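Local coordinates for protein 7beta-hydroxysteroid dehydrogenase (Collinsella aerofaciens, PDB 5FYD) that reduces the 7-oxo group of 7-oxolithocholate with NADPH to give ursodeoxycholate, acting as a homodimeric short-chain dehydrogenase/reductase, at residues Leu12-Thr17 and Glu74-Ala79; Glu18-Ala23 and Ser89-Leu94; Ala23-Ile28 and Val35-Arg40; Glu182-Gly187 and Val218-Glu223. All coordinates share one frame; numbering follows the deposited sequence. Where two conformers were deposited one is given.

Contact 1: residues Leu12-Thr17 and Glu74-Ala79; sequences LILGAT and ETVFAA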
# COMPACT_ATOMS: atom_id res chain seq x y z
N LEU A 12 -25.63 -1.41 7.93
CA LEU A 12 -25.02 -2.10 6.82
C LEU A 12 -23.75 -1.38 6.48
O LEU A 12 -23.78 -0.20 6.07
CB LEU A 12 -25.97 -2.08 5.63
CG LEU A 12 -25.51 -2.60 4.29
CD1 LEU A 12 -25.05 -4.04 4.37
CD2 LEU A 12 -26.62 -2.46 3.28
N ILE A 13 -22.62 -2.06 6.62
CA ILE A 13 -21.34 -1.50 6.26
C ILE A 13 -20.85 -2.19 5.00
O ILE A 13 -20.51 -3.39 5.01
CB ILE A 13 -20.30 -1.66 7.39
CG1 ILE A 13 -20.88 -1.15 8.74
CG2 ILE A 13 -18.99 -0.97 7.03
CD1 ILE A 13 -21.48 0.25 8.70
N LEU A 14 -20.78 -1.42 3.92
CA LEU A 14 -20.40 -1.94 2.60
C LEU A 14 -18.91 -1.68 2.39
O LEU A 14 -18.50 -0.57 1.98
CB LEU A 14 -21.26 -1.31 1.51
CG LEU A 14 -22.75 -1.62 1.73
CD1 LEU A 14 -23.67 -0.56 1.17
CD2 LEU A 14 -23.04 -3.01 1.16
N GLY A 15 -18.09 -2.69 2.70
CA GLY A 15 -16.64 -2.58 2.68
C GLY A 15 -16.13 -2.57 4.10
O GLY A 15 -15.57 -1.57 4.55
N ALA A 16 -16.28 -3.69 4.79
CA ALA A 16 -16.21 -3.72 6.25
C ALA A 16 -14.89 -4.15 6.87
O ALA A 16 -14.75 -4.04 8.08
CB ALA A 16 -17.31 -4.60 6.78
N THR A 17 -13.94 -4.67 6.10
CA THR A 17 -12.75 -5.29 6.72
C THR A 17 -11.55 -4.36 6.87
O THR A 17 -10.78 -4.52 7.81
CB THR A 17 -12.36 -6.57 6.00
OG1 THR A 17 -12.45 -6.38 4.59
CG2 THR A 17 -13.32 -7.67 6.42
N GLU A 74 -27.25 -6.96 -5.45
CA GLU A 74 -28.36 -7.91 -5.27
C GLU A 74 -28.11 -8.98 -4.21
O GLU A 74 -29.04 -9.38 -3.49
CB GLU A 74 -28.70 -8.56 -6.63
CG GLU A 74 -29.33 -7.58 -7.60
CD GLU A 74 -30.69 -7.08 -7.15
OE1 GLU A 74 -31.42 -7.84 -6.43
OE2 GLU A 74 -31.03 -5.92 -7.48
N THR A 75 -26.86 -9.43 -4.08
CA THR A 75 -26.47 -10.36 -3.02
C THR A 75 -26.71 -9.71 -1.66
O THR A 75 -27.29 -10.32 -0.75
CB THR A 75 -25.00 -10.74 -3.16
OG1 THR A 75 -24.85 -11.51 -4.37
CG2 THR A 75 -24.48 -11.57 -2.00
N VAL A 76 -26.32 -8.45 -1.56
CA VAL A 76 -26.55 -7.69 -0.32
C VAL A 76 -28.05 -7.53 -0.04
O VAL A 76 -28.50 -7.76 1.08
CB VAL A 76 -25.87 -6.31 -0.39
CG1 VAL A 76 -26.20 -5.49 0.84
CG2 VAL A 76 -24.36 -6.48 -0.54
N PHE A 77 -28.81 -7.12 -1.04
CA PHE A 77 -30.24 -6.90 -0.84
C PHE A 77 -30.95 -8.15 -0.38
O PHE A 77 -31.89 -8.08 0.45
CB PHE A 77 -30.94 -6.39 -2.11
CG PHE A 77 -30.32 -5.16 -2.73
CD1 PHE A 77 -29.53 -4.28 -2.00
CD2 PHE A 77 -30.53 -4.91 -4.07
CE1 PHE A 77 -28.96 -3.17 -2.63
CE2 PHE A 77 -29.98 -3.81 -4.70
CZ PHE A 77 -29.20 -2.94 -3.98
N ALA A 78 -30.55 -9.30 -0.93
CA ALA A 78 -31.17 -10.57 -0.52
C ALA A 78 -30.82 -10.87 0.94
O ALA A 78 -31.70 -11.32 1.69
CB ALA A 78 -30.75 -11.72 -1.44
N ALA A 79 -29.58 -10.58 1.33
CA ALA A 79 -29.12 -10.78 2.72
C ALA A 79 -29.84 -9.92 3.75
O ALA A 79 -30.08 -10.38 4.88
CB ALA A 79 -27.61 -10.56 2.83
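Val-76 points its side chain from the helix at Leu-12 and Leu-14, two residues of one strand that face the same way. The contact is small, buried and purely apolar. One methyl does most of the touching. CG1 of Val-76 lies 3.9 Å from CD2 of Leu-12 and 4.0 Å from CD1 of the same leucine, so it meets both branches of the fork. CG1 of Val-76 is also 4.0 Å from CD2 of Leu-14. The second methyl, CG2 of Val-76, meets that CD2 of Leu-14 at 4.1 Å. In both pairs the side chains cross at a slant instead of running alongside. The two leucines reach the valine by different turns. Leu-12 has CG anti to the backbone N (chi1 173°), whereas Leu-14 has it anti to the carbonyl carbon (chi1 -60°). Ile-13, between them, projects to the other face of the sheet and packs on helix 19-30. Tyr-126 of helix 105-132 touches both Leu-12 and Val-76, and Val-38 of the next strand also borders the valine. This is a helix laid over one face of a Rossmann-fold sheet, on the strand that leads into the NADP(+)-binding glycine-rich turn.

Contact 2: residues Glu18-Ala23 and Ser89-Leu94; sequences EGVGKA and SYVACL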
# COMPACT_ATOMS: atom_id res chain seq x y z
N GLU A 18 -11.36 -3.44 5.95
CA GLU A 18 -10.26 -2.48 6.09
C GLU A 18 -10.60 -1.43 7.16
O GLU A 18 -11.75 -1.25 7.52
CB GLU A 18 -9.86 -1.82 4.74
CG GLU A 18 -10.97 -1.38 3.79
CD GLU A 18 -12.13 -0.72 4.48
OE1 GLU A 18 -12.99 -1.46 5.00
OE2 GLU A 18 -12.19 0.53 4.52
N GLY A 19 -9.55 -0.78 7.67
CA GLY A 19 -9.61 0.40 8.51
C GLY A 19 -10.92 1.13 8.73
O GLY A 19 -11.54 0.94 9.78
N VAL A 20 -11.33 1.98 7.79
CA VAL A 20 -12.52 2.81 7.98
C VAL A 20 -13.80 1.96 8.08
O VAL A 20 -14.66 2.21 8.91
CB VAL A 20 -12.61 3.93 6.91
CG1 VAL A 20 -13.97 4.60 6.87
CG2 VAL A 20 -11.53 4.98 7.19
N GLY A 21 -13.89 0.92 7.25
CA GLY A 21 -14.98 -0.02 7.34
C GLY A 21 -15.13 -0.66 8.70
O GLY A 21 -16.22 -0.70 9.28
N LYS A 22 -14.02 -1.19 9.20
CA LYS A 22 -13.99 -1.80 10.50
C LYS A 22 -14.41 -0.81 11.59
O LYS A 22 -15.15 -1.16 12.50
CB LYS A 22 -12.60 -2.35 10.76
CG LYS A 22 -12.48 -2.99 12.12
CD LYS A 22 -11.18 -3.74 12.27
CE LYS A 22 -11.00 -4.05 13.74
NZ LYS A 22 -9.76 -4.83 13.99
N ALA A 23 -13.95 0.42 11.49
CA ALA A 23 -14.29 1.40 12.49
C ALA A 23 -15.78 1.76 12.44
O ALA A 23 -16.39 2.03 13.48
CB ALA A 23 -13.42 2.64 12.35
N SER A 89 -23.52 2.58 5.25
CA SER A 89 -22.31 3.32 4.85
C SER A 89 -21.67 2.61 3.67
O SER A 89 -21.37 1.42 3.77
CB SER A 89 -21.28 3.43 5.97
OG SER A 89 -20.12 4.08 5.52
N TYR A 90 -21.42 3.36 2.59
CA TYR A 90 -20.63 2.86 1.48
C TYR A 90 -19.18 3.29 1.66
O TYR A 90 -18.87 4.49 1.58
CB TYR A 90 -21.17 3.31 0.14
CG TYR A 90 -20.69 2.42 -0.98
CD1 TYR A 90 -21.36 1.24 -1.24
CD2 TYR A 90 -19.58 2.72 -1.73
CE1 TYR A 90 -20.96 0.38 -2.23
CE2 TYR A 90 -19.15 1.86 -2.73
CZ TYR A 90 -19.85 0.68 -2.98
OH TYR A 90 -19.47 -0.22 -3.98
N VAL A 91 -18.32 2.31 1.95
CA VAL A 91 -16.92 2.52 2.27
C VAL A 91 -15.97 1.98 1.20
O VAL A 91 -14.86 2.48 1.06
CB VAL A 91 -16.53 1.82 3.60
CG1 VAL A 91 -15.10 2.17 4.00
CG2 VAL A 91 -17.51 2.17 4.69
N ALA A 92 -16.39 0.99 0.44
CA ALA A 92 -15.49 0.32 -0.49
C ALA A 92 -15.01 1.27 -1.57
O ALA A 92 -15.76 2.15 -1.99
CB ALA A 92 -16.17 -0.84 -1.14
N CYS A 93 -13.78 1.07 -2.02
CA CYS A 93 -13.26 1.85 -3.13
C CYS A 93 -12.18 1.05 -3.84
O CYS A 93 -11.45 0.27 -3.22
CB CYS A 93 -12.68 3.18 -2.64
SG CYS A 93 -11.07 3.01 -1.86
N LEU A 94 -12.08 1.28 -5.14
CA LEU A 94 -11.10 0.62 -5.98
C LEU A 94 -10.43 1.67 -6.82
O LEU A 94 -11.09 2.46 -7.50
CB LEU A 94 -11.75 -0.46 -6.86
CG LEU A 94 -10.80 -1.26 -7.76
CD1 LEU A 94 -9.74 -2.00 -6.96
CD2 LEU A 94 -11.58 -2.22 -8.64
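Val-91 puts one methyl against the first turn of helix 19-30. Its CG1 lies 3.4 Å from OE2 of Glu-18. The same CG1 of Val-91 is 3.7 Å from the backbone N of Gly-21. A third neighbour is CG1 of Val-20, at 3.9 Å from CG1 of Val-91, which makes the one apolar side-chain pair here.

The next shell fixes the glutamate. Glu-18 is the N-cap residue. Its CG sits between the backbone N and the carbonyl carbon, and the chain bends at chi2 (41°), which folds the carboxylate back over the helix start. OE2 of Glu-18 accepts a capping bond of 3.2 Å from N of Gly-21. The N-H points almost straight at the oxygen (161°), on its syn side and 27° out of the carboxylate plane. A beta carbon on Gly-21 would run into this carboxylate, so the missing side chain is what lets it fold in. The helix start would probably favour the negative charge.

Further out, Val-91 is bound through its backbone to Leu-14 and packs on Phe-24. Residues Glu-18 to Gly-21 bind NADP(+). The site is the glycine-rich, dinucleotide-binding turn of the Rossmann fold, backed by Val-91, the residue just after strand 85-90.

Contact 3: residues Ala23-Ile28 and Val35-Arg40; sequences AFCEKI and VVMVGR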
# COMPACT_ATOMS: atom_id res chain seq x y z
N ALA A 23 -13.95 0.42 11.49
CA ALA A 23 -14.29 1.40 12.49
C ALA A 23 -15.78 1.76 12.44
O ALA A 23 -16.39 2.03 13.48
CB ALA A 23 -13.42 2.64 12.35
N PHE A 24 -16.39 1.75 11.24
CA PHE A 24 -17.85 1.92 11.16
C PHE A 24 -18.59 0.78 11.88
O PHE A 24 -19.57 1.01 12.59
CB PHE A 24 -18.34 2.03 9.70
CG PHE A 24 -18.37 3.44 9.17
CD1 PHE A 24 -19.33 4.34 9.63
CD2 PHE A 24 -17.43 3.88 8.24
CE1 PHE A 24 -19.35 5.64 9.17
CE2 PHE A 24 -17.45 5.18 7.77
CZ PHE A 24 -18.41 6.05 8.24
N CYS A 25 -18.13 -0.46 11.68
CA CYS A 25 -18.77 -1.62 12.33
C CYS A 25 -18.72 -1.46 13.84
O CYS A 25 -19.73 -1.63 14.53
CB CYS A 25 -18.07 -2.92 11.95
SG CYS A 25 -18.27 -3.41 10.21
N GLU A 26 -17.54 -1.10 14.35
CA GLU A 26 -17.36 -0.96 15.80
C GLU A 26 -18.21 0.17 16.35
O GLU A 26 -18.83 0.03 17.39
CB GLU A 26 -15.88 -0.77 16.16
CG GLU A 26 -15.02 -1.95 15.78
CD GLU A 26 -13.52 -1.64 15.79
OE1 GLU A 26 -13.12 -0.47 15.67
OE2 GLU A 26 -12.74 -2.60 15.91
N LYS A 27 -18.26 1.30 15.63
CA LYS A 27 -19.03 2.47 16.09
C LYS A 27 -20.54 2.17 16.16
O LYS A 27 -21.18 2.46 17.19
CB LYS A 27 -18.76 3.69 15.21
CG LYS A 27 -19.47 4.96 15.64
CD LYS A 27 -19.00 5.51 16.98
CE LYS A 27 -19.51 6.93 17.19
NZ LYS A 27 -18.69 7.67 18.19
N ILE A 28 -21.12 1.56 15.12
CA ILE A 28 -22.54 1.27 15.16
C ILE A 28 -22.89 0.17 16.18
O ILE A 28 -23.93 0.23 16.82
CB ILE A 28 -23.18 1.02 13.77
CG1 ILE A 28 -22.72 -0.29 13.15
CG2 ILE A 28 -22.93 2.22 12.83
CD1 ILE A 28 -23.57 -0.68 11.96
N VAL A 35 -25.07 -5.65 13.06
CA VAL A 35 -24.18 -5.23 11.97
C VAL A 35 -24.23 -6.23 10.82
O VAL A 35 -23.94 -7.40 11.02
CB VAL A 35 -22.75 -5.09 12.47
CG1 VAL A 35 -21.84 -4.57 11.38
CG2 VAL A 35 -22.68 -4.17 13.68
N VAL A 36 -24.56 -5.73 9.63
CA VAL A 36 -24.38 -6.50 8.40
C VAL A 36 -23.08 -6.00 7.83
O VAL A 36 -22.97 -4.81 7.52
CB VAL A 36 -25.52 -6.27 7.38
CG1 VAL A 36 -25.35 -7.20 6.20
CG2 VAL A 36 -26.87 -6.48 8.00
N MET A 37 -22.10 -6.88 7.71
CA MET A 37 -20.77 -6.52 7.23
C MET A 37 -20.50 -7.22 5.91
O MET A 37 -20.71 -8.44 5.79
CB MET A 37 -19.69 -6.86 8.27
CG MET A 37 -19.61 -8.30 8.73
SD MET A 37 -18.39 -8.40 10.07
CE MET A 37 -19.34 -7.63 11.35
N VAL A 38 -20.09 -6.43 4.92
CA VAL A 38 -19.99 -6.90 3.56
C VAL A 38 -18.62 -6.59 3.00
O VAL A 38 -18.06 -5.49 3.19
CB VAL A 38 -21.04 -6.24 2.65
CG1 VAL A 38 -21.08 -6.94 1.29
CG2 VAL A 38 -22.41 -6.21 3.31
N GLY A 39 -18.08 -7.59 2.29
CA GLY A 39 -16.79 -7.43 1.64
C GLY A 39 -16.38 -8.71 0.95
O GLY A 39 -17.07 -9.71 1.05
N ARG A 40 -15.26 -8.66 0.24
CA ARG A 40 -14.82 -9.83 -0.54
C ARG A 40 -14.06 -10.88 0.28
O ARG A 40 -14.08 -12.05 -0.08
CB ARG A 40 -14.05 -9.44 -1.81
CG ARG A 40 -12.97 -8.41 -1.66
CD ARG A 40 -12.12 -8.36 -2.93
NE ARG A 40 -11.16 -9.46 -2.90
CZ ARG A 40 -9.98 -9.43 -2.26
NH1 ARG A 40 -9.57 -8.35 -1.60
NH2 ARG A 40 -9.20 -10.51 -2.29
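Ile-28 and Cys-25, one helical turn apart, hold Val-35 of the neighbouring strand by its two methyls. Hydrocarbon packing comes first. CG2 of Val-35 lies 3.9 Å from CG1 of Ile-28 and 4.0 Å from CD1 of Ile-28. Ile-28 carries CG1 between its backbone N and carbonyl carbon (chi1 70°), and from there the chain runs on extended, which brings both CG1 and CD1 to the valine.

The sulfur contacts form the second group. SG of Cys-25 meets CG1 of Val-35 at 3.9 Å and CB of Met-37 at 4.2 Å. The cysteine therefore touches two residues that lie on the same face of the strand. These are apolar contacts, and no hydrogen bond joins the helix to the strand. An alanine in place of Val-35 would probably open a gap beneath the helix, leaving SG of Cys-25 and the end of Ile-28 without the methyls they rest on.

Backbone and polar atoms make up the rest. CG2 of Val-35 also lies against a backbone oxygen, O of Cys-25, at 4.0 Å. The backbone of Val-36 bonds to Gly-11 and Ile-13 of strand 10-14, and Lys-27 forms a salt bridge with Asp-219. Met-37 also packs on Leu-45 and Ala-49 of helix 42-56.

The helix and strand axes run antiparallel at 175°, 9.3 Å apart. They are the last two elements of the beta-alpha-beta crossover 10-14, 19-30 and 34-39, the first of the Rossmann fold, and Arg-40, just after its second strand, binds NADP(+).

Contact 4: residues Glu182-Gly187 and Val218-Glu223; sequences EVITLG and VDEAFE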
# COMPACT_ATOMS: atom_id res chain seq x y z
N GLU A 182 -25.12 12.08 5.17
CA GLU A 182 -23.88 12.84 5.21
C GLU A 182 -22.85 12.17 4.32
O GLU A 182 -22.84 10.95 4.18
CB GLU A 182 -23.35 12.89 6.64
CG GLU A 182 -22.12 13.77 6.88
CD GLU A 182 -21.45 13.44 8.20
OE1 GLU A 182 -22.17 13.16 9.19
OE2 GLU A 182 -20.21 13.41 8.23
N VAL A 183 -22.02 12.98 3.69
CA VAL A 183 -20.77 12.48 3.12
C VAL A 183 -19.59 13.00 3.92
O VAL A 183 -19.51 14.19 4.24
CB VAL A 183 -20.62 12.78 1.61
CG1 VAL A 183 -20.88 14.24 1.25
CG2 VAL A 183 -19.25 12.32 1.09
N ILE A 184 -18.67 12.09 4.24
CA ILE A 184 -17.43 12.45 4.91
C ILE A 184 -16.30 12.19 3.92
O ILE A 184 -16.16 11.08 3.41
CB ILE A 184 -17.22 11.70 6.24
CG1 ILE A 184 -15.92 12.20 6.92
CG2 ILE A 184 -17.17 10.18 6.09
CD1 ILE A 184 -16.14 13.02 8.15
N THR A 185 -15.49 13.22 3.68
CA THR A 185 -14.41 13.18 2.72
C THR A 185 -13.07 13.02 3.47
O THR A 185 -12.72 13.86 4.30
CB THR A 185 -14.42 14.45 1.86
OG1 THR A 185 -15.62 14.46 1.06
CG2 THR A 185 -13.22 14.50 0.97
N LEU A 186 -12.36 11.93 3.17
CA LEU A 186 -11.15 11.57 3.91
C LEU A 186 -9.92 12.00 3.15
O LEU A 186 -9.91 12.02 1.93
CB LEU A 186 -11.08 10.07 4.09
CG LEU A 186 -12.32 9.42 4.72
CD1 LEU A 186 -12.05 7.94 4.99
CD2 LEU A 186 -12.76 10.16 5.96
N GLY A 187 -8.87 12.31 3.89
CA GLY A 187 -7.57 12.50 3.31
C GLY A 187 -6.77 11.25 3.62
O GLY A 187 -7.29 10.15 3.69
N VAL A 218 -14.51 8.34 11.68
CA VAL A 218 -15.86 7.87 12.00
C VAL A 218 -16.50 8.66 13.15
O VAL A 218 -17.69 8.99 13.10
CB VAL A 218 -15.87 6.36 12.25
CG1 VAL A 218 -17.20 5.89 12.77
CG2 VAL A 218 -15.53 5.63 10.95
N ASP A 219 -15.72 8.97 14.19
CA ASP A 219 -16.22 9.80 15.27
C ASP A 219 -16.71 11.16 14.77
O ASP A 219 -17.81 11.60 15.12
CB ASP A 219 -15.18 9.97 16.38
CG ASP A 219 -15.09 8.74 17.29
OD1 ASP A 219 -16.00 7.89 17.26
OD2 ASP A 219 -14.09 8.65 18.04
N GLU A 220 -15.92 11.81 13.91
CA GLU A 220 -16.34 13.10 13.37
C GLU A 220 -17.61 12.98 12.51
O GLU A 220 -18.53 13.78 12.64
CB GLU A 220 -15.23 13.77 12.56
CG GLU A 220 -15.65 15.12 12.05
CD GLU A 220 -14.52 15.93 11.41
OE1 GLU A 220 -13.39 15.42 11.25
OE2 GLU A 220 -14.79 17.08 11.06
N ALA A 221 -17.67 11.95 11.66
CA ALA A 221 -18.88 11.73 10.85
C ALA A 221 -20.15 11.57 11.72
O ALA A 221 -21.20 12.15 11.42
CB ALA A 221 -18.71 10.50 9.96
N PHE A 222 -20.06 10.81 12.80
CA PHE A 222 -21.25 10.62 13.62
C PHE A 222 -21.58 11.88 14.45
O PHE A 222 -22.75 12.14 14.68
CB PHE A 222 -21.16 9.38 14.49
CG PHE A 222 -21.54 8.13 13.76
CD1 PHE A 222 -22.87 7.77 13.61
CD2 PHE A 222 -20.58 7.34 13.17
CE1 PHE A 222 -23.23 6.62 12.91
CE2 PHE A 222 -20.93 6.19 12.47
CZ PHE A 222 -22.26 5.82 12.35
N GLU A 223 -20.57 12.64 14.86
CA GLU A 223 -20.81 13.91 15.56
C GLU A 223 -21.60 14.89 14.70
O GLU A 223 -22.46 15.59 15.20
CB GLU A 223 -19.49 14.53 16.03
CG GLU A 223 -18.99 13.85 17.31
CD GLU A 223 -17.64 14.34 17.82
OE1 GLU A 223 -17.16 15.41 17.35
OE2 GLU A 223 -17.05 13.64 18.68
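Glu-182 reaches from the strand across to Ala-221 on the helix. Its CB bond already points at the helix. CG stands anti to the backbone N (chi1 -174°), and the chain stays extended beyond it. That straight reach brings the acid group to the backbone of Ala-221. CD of Glu-182 is 3.5 Å from O of Ala-221. OE1 of Glu-182 comes much closer to that same O of Ala-221, at 2.6 Å. The other oxygen, OE2 of Glu-182, lies 3.4 Å from CA of Ala-221 and 3.7 Å from CB of Ala-221. With a leucine here the acid group would be lost, and O of Ala-221 would probably be left facing hydrocarbon in a buried place.

Ile-184, two residues on, packs against the same alanine. Its CD1 is 4.0 Å from both CB and N of Ala-221. CD1 of Ile-184 also brushes CG of Glu-220, whose own carboxylate turns to Lys-224 and Lys-238.

The helix lies over the strand at 152°, close to antiparallel. Val-231 of the neighbouring strand 230-232 touches Glu-182, Ile-184 and Glu-220. Val-183 packs on helix 154-173 on the strand's other face. From the helix, Val-218 and Phe-222 lean on helix 19-30.

Overall arrangement
All four contacts hold helices to one parallel seven-stranded sheet. Contacts 2 and 3 share helix 19-30 and Ala-23, with centres about 8 Å apart. Contact 1 packs helix 72-80 on the opposite face, on strand 10-14, which lies between strands 34-39 and 85-90. Its centre is about 9 Å from contact 3 and about 12 Å from contact 2. Along the chain, contact 3 lies within the span of contact 1, contacts 1 and 2 alternate, and contact 4 comes last. Contact 4 is farthest from contact 1, at about 20 Å between centres. It meets helix 19-30 where Val-20 packs on Leu-186. Contacts 1 to 3 surround the start of the NADP(+)-binding region, and contact 4 packs the later strand 179-186 beside it.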